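ABC transporter, substrate binding protein (Aeropyrum pernix, PDB 3EAF) probably binds a small solute outside the cell and delivers it to the membrane permease of an ABC importer. Local coordinates at residues Asn36-Tyr41 / Ile272-Arg277. Sequence-based numbering, arbitrary orientation.
Sequences NEKGIY and IFEAAR
The carboxylate of E274 is the flat group that carries this contact, and the ammonium of K38 meets it 34° out of its plane, on the syn side of OE2. From NZ of K38 to OE2 of E274 is 2.7 Å, a hydrogen bond within a salt bridge. On the same helix, the guanidinium of R277 has F273 O and E274 CA over one face, near its rim. The K38-E274 salt bridge, at the protein surface, links helices 18-38 and 267-278 of a periplasmic-binding-protein fold. Far apart in sequence, they meet in the lobe built on the sheet that contains strand 3-11, where the C-terminal end of helix 18-38 faces helix 267-278 across a gap bridged by the two side chains.

Long, flexible side chains suit this place, because the backbones stay well separated: the CA atoms of K38 and A275 are 9.7 Å apart. E274 spans its share with CG anti to the backbone N (chi1 -165°) and an extended chain beyond; K38 bends at chi2 (-72°) and then runs straight to its ammonium.

The other carboxylate oxygen, OE1, is hydrogen-bonded to the hydroxyl of Y34, one turn earlier in the helix that carries K38. Gripped through both oxygens, the carboxylate has its rotation restricted. With an alanine here, the K38 ammonium would probably lose this counter-charge and the Y34 hydroxyl its carboxylate partner, removing a polar tie between the helices. Nearby on the same helix as E274, A275 touches Y34 and, on helix 288-304, F294, while K38 also touches M278. At the salt bridge itself, CE of K38, the carbon bonded to NZ, lies 3.4 Å from OE2 of E274.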
ATOM      1  N   ASN A  36      15.703 -14.004   8.893  1.00 12.13           N
ATOM      2  CA  ASN A  36      16.809 -14.128   9.852  1.00 12.80           C
ATOM      3  C   ASN A  36      17.152 -15.601  10.116  1.00 13.32           C
ATOM      4  O   ASN A  36      18.308 -16.017   9.963  1.00 13.13           O
ATOM      5  CB  ASN A  36      16.498 -13.401  11.170  1.00 12.70           C
ATOM      6  CG  ASN A  36      16.860 -11.915  11.130  1.00 13.11           C
ATOM      7  OD1 ASN A  36      17.722 -11.492  10.362  1.00 11.49           O
ATOM      8  ND2 ASN A  36      16.208 -11.121  11.975  1.00 14.04           N
ATOM      9  N   GLU A  37      16.126 -16.371  10.477  1.00 13.95           N
ATOM     10  CA  GLU A  37      16.250 -17.785  10.825  1.00 15.19           C
ATOM     11  C   GLU A  37      16.638 -18.670   9.628  1.00 15.23           C
ATOM     12  O   GLU A  37      17.467 -19.576   9.764  1.00 15.21           O
ATOM     13  CB  GLU A  37      14.935 -18.269  11.470  1.00 15.89           C
ATOM     14  CG  GLU A  37      14.853 -19.765  11.826  1.00 18.48           C
ATOM     15  CD  GLU A  37      15.739 -20.170  12.993  1.00 22.25           C
ATOM     16  OE1 GLU A  37      16.022 -19.331  13.878  1.00 24.36           O
ATOM     17  OE2 GLU A  37      16.153 -21.349  13.030  1.00 25.39           O
ATOM     18  N   LYS A  38      16.037 -18.418   8.467  1.00 15.12           N
ATOM     19  CA  LYS A  38      16.364 -19.191   7.264  1.00 15.26           C
ATOM     20  C   LYS A  38      17.787 -18.885   6.794  1.00 15.23           C
ATOM     21  O   LYS A  38      18.473 -19.758   6.261  1.00 14.93           O
ATOM     22  CB  LYS A  38      15.361 -18.916   6.134  1.00 15.47           C
ATOM     23  CG  LYS A  38      13.972 -19.538   6.333  1.00 15.68           C
ATOM     24  CD  LYS A  38      13.991 -21.047   6.163  1.00 16.54           C
ATOM     25  CE  LYS A  38      12.586 -21.626   6.225  1.00 16.88           C
ATOM     26  NZ  LYS A  38      12.577 -23.122   6.286  1.00 17.62           N
ATOM     27  N   GLY A  39      18.223 -17.645   6.998  1.00 15.00           N
ATOM     28  CA  GLY A  39      19.570 -17.236   6.631  1.00 15.29           C
ATOM     29  C   GLY A  39      19.596 -16.272   5.464  1.00 15.41           C
ATOM     30  O   GLY A  39      19.179 -16.610   4.355  1.00 15.64           O
ATOM     31  N   ILE A  40      20.093 -15.065   5.720  1.00 15.60           N
ATOM     32  CA  ILE A  40      20.246 -14.049   4.681  1.00 15.56           C
ATOM     33  C   ILE A  40      21.729 -13.962   4.328  1.00 15.87           C
ATOM     34  O   ILE A  40      22.562 -13.741   5.208  1.00 15.53           O
ATOM     35  CB  ILE A  40      19.745 -12.653   5.151  1.00 15.55           C
ATOM     36  CG1 ILE A  40      18.295 -12.718   5.644  1.00 15.22           C
ATOM     37  CG2 ILE A  40      19.876 -11.621   4.024  1.00 15.24           C
ATOM     38  CD1 ILE A  40      17.981 -11.733   6.774  1.00 14.43           C
ATOM     39  N   TYR A  41      22.055 -14.137   3.049  1.00 16.43           N
ATOM     40  CA  TYR A  41      23.448 -14.120   2.610  1.00 17.52           C
ATOM     41  C   TYR A  41      23.705 -13.092   1.520  1.00 18.16           C
ATOM     42  O   TYR A  41      22.934 -12.977   0.564  1.00 18.29           O
ATOM     43  CB  TYR A  41      23.894 -15.512   2.142  1.00 17.71           C
ATOM     44  CG  TYR A  41      23.817 -16.543   3.239  1.00 18.07           C
ATOM     45  CD1 TYR A  41      24.876 -16.719   4.133  1.00 17.94           C
ATOM     46  CD2 TYR A  41      22.672 -17.326   3.403  1.00 17.93           C
ATOM     47  CE1 TYR A  41      24.801 -17.664   5.159  1.00 18.19           C
ATOM     48  CE2 TYR A  41      22.589 -18.270   4.424  1.00 18.51           C
ATOM     49  CZ  TYR A  41      23.654 -18.428   5.296  1.00 18.50           C
ATOM     50  OH  TYR A  41      23.567 -19.363   6.305  1.00 19.54           O
ATOM     51  N   ILE A 272       4.946 -17.077   3.387  1.00 10.01           N
ATOM     52  CA  ILE A 272       4.322 -16.429   4.542  1.00  9.97           C
ATOM     53  C   ILE A 272       3.682 -17.459   5.486  1.00 10.51           C
ATOM     54  O   ILE A 272       3.850 -17.376   6.701  1.00 10.39           O
ATOM     55  CB  ILE A 272       3.306 -15.316   4.121  1.00  9.82           C
ATOM     56  CG1 ILE A 272       4.029 -14.239   3.296  1.00  9.90           C
ATOM     57  CG2 ILE A 272       2.632 -14.697   5.364  1.00  9.52           C
ATOM     58  CD1 ILE A 272       3.135 -13.165   2.661  1.00  9.28           C
ATOM     59  N   PHE A 273       2.966 -18.430   4.925  1.00 10.94           N
ATOM     60  CA  PHE A 273       2.368 -19.506   5.717  1.00 11.74           C
ATOM     61  C   PHE A 273       3.397 -20.316   6.506  1.00 11.60           C
ATOM     62  O   PHE A 273       3.125 -20.724   7.637  1.00 11.06           O
ATOM     63  CB  PHE A 273       1.510 -20.431   4.842  1.00 12.60           C
ATOM     64  CG  PHE A 273       0.153 -19.867   4.531  1.00 14.24           C
ATOM     65  CD1 PHE A 273      -0.668 -19.392   5.556  1.00 14.93           C
ATOM     66  CD2 PHE A 273      -0.313 -19.817   3.226  1.00 16.37           C
ATOM     67  CE1 PHE A 273      -1.921 -18.871   5.280  1.00 15.70           C
ATOM     68  CE2 PHE A 273      -1.577 -19.291   2.941  1.00 15.97           C
ATOM     69  CZ  PHE A 273      -2.376 -18.818   3.970  1.00 14.72           C
ATOM     70  N   GLU A 274       4.573 -20.531   5.919  1.00 11.69           N
ATOM     71  CA  GLU A 274       5.654 -21.216   6.629  1.00 11.90           C
ATOM     72  C   GLU A 274       6.182 -20.336   7.767  1.00 11.87           C
ATOM     73  O   GLU A 274       6.419 -20.826   8.875  1.00 11.28           O
ATOM     74  CB  GLU A 274       6.791 -21.635   5.688  1.00 11.92           C
ATOM     75  CG  GLU A 274       7.739 -22.667   6.335  1.00 12.24           C
ATOM     76  CD  GLU A 274       9.076 -22.828   5.624  1.00 12.63           C
ATOM     77  OE1 GLU A 274       9.325 -22.141   4.613  1.00 13.50           O
ATOM     78  OE2 GLU A 274       9.896 -23.651   6.096  1.00 14.31           O
ATOM     79  N   ALA A 275       6.354 -19.042   7.487  1.00 11.88           N
ATOM     80  CA  ALA A 275       6.781 -18.079   8.504  1.00 12.25           C
ATOM     81  C   ALA A 275       5.835 -18.099   9.700  1.00 12.68           C
ATOM     82  O   ALA A 275       6.277 -18.147  10.851  1.00 12.85           O
ATOM     83  CB  ALA A 275       6.884 -16.677   7.910  1.00 12.29           C
ATOM     84  N   ALA A 276       4.535 -18.097   9.410  1.00 13.49           N
ATOM     85  CA  ALA A 276       3.492 -18.210  10.426  1.00 14.25           C
ATOM     86  C   ALA A 276       3.620 -19.487  11.273  1.00 15.15           C
ATOM     87  O   ALA A 276       3.571 -19.417  12.507  1.00 14.93           O
ATOM     88  CB  ALA A 276       2.119 -18.126   9.781  1.00 14.08           C
ATOM     89  N   ARG A 277       3.800 -20.641  10.625  1.00 16.05           N
ATOM     90  CA  ARG A 277       3.946 -21.905  11.363  1.00 17.24           C
ATOM     91  C   ARG A 277       5.158 -21.882  12.286  1.00 17.83           C
ATOM     92  O   ARG A 277       5.071 -22.315  13.427  1.00 18.07           O
ATOM     93  CB  ARG A 277       4.029 -23.119  10.427  1.00 17.01           C
ATOM     94  CG  ARG A 277       2.728 -23.486   9.717  1.00 17.22           C
ATOM     95  CD  ARG A 277       2.855 -24.830   8.955  1.00 17.69           C
ATOM     96  NE  ARG A 277       3.865 -24.791   7.888  1.00 17.39           N
ATOM     97  CZ  ARG A 277       3.628 -24.425   6.628  1.00 17.51           C
ATOM     98  NH1 ARG A 277       2.409 -24.060   6.245  1.00 17.51           N
ATOM     99  NH2 ARG A 277       4.615 -24.422   5.741  1.00 16.85           N
TER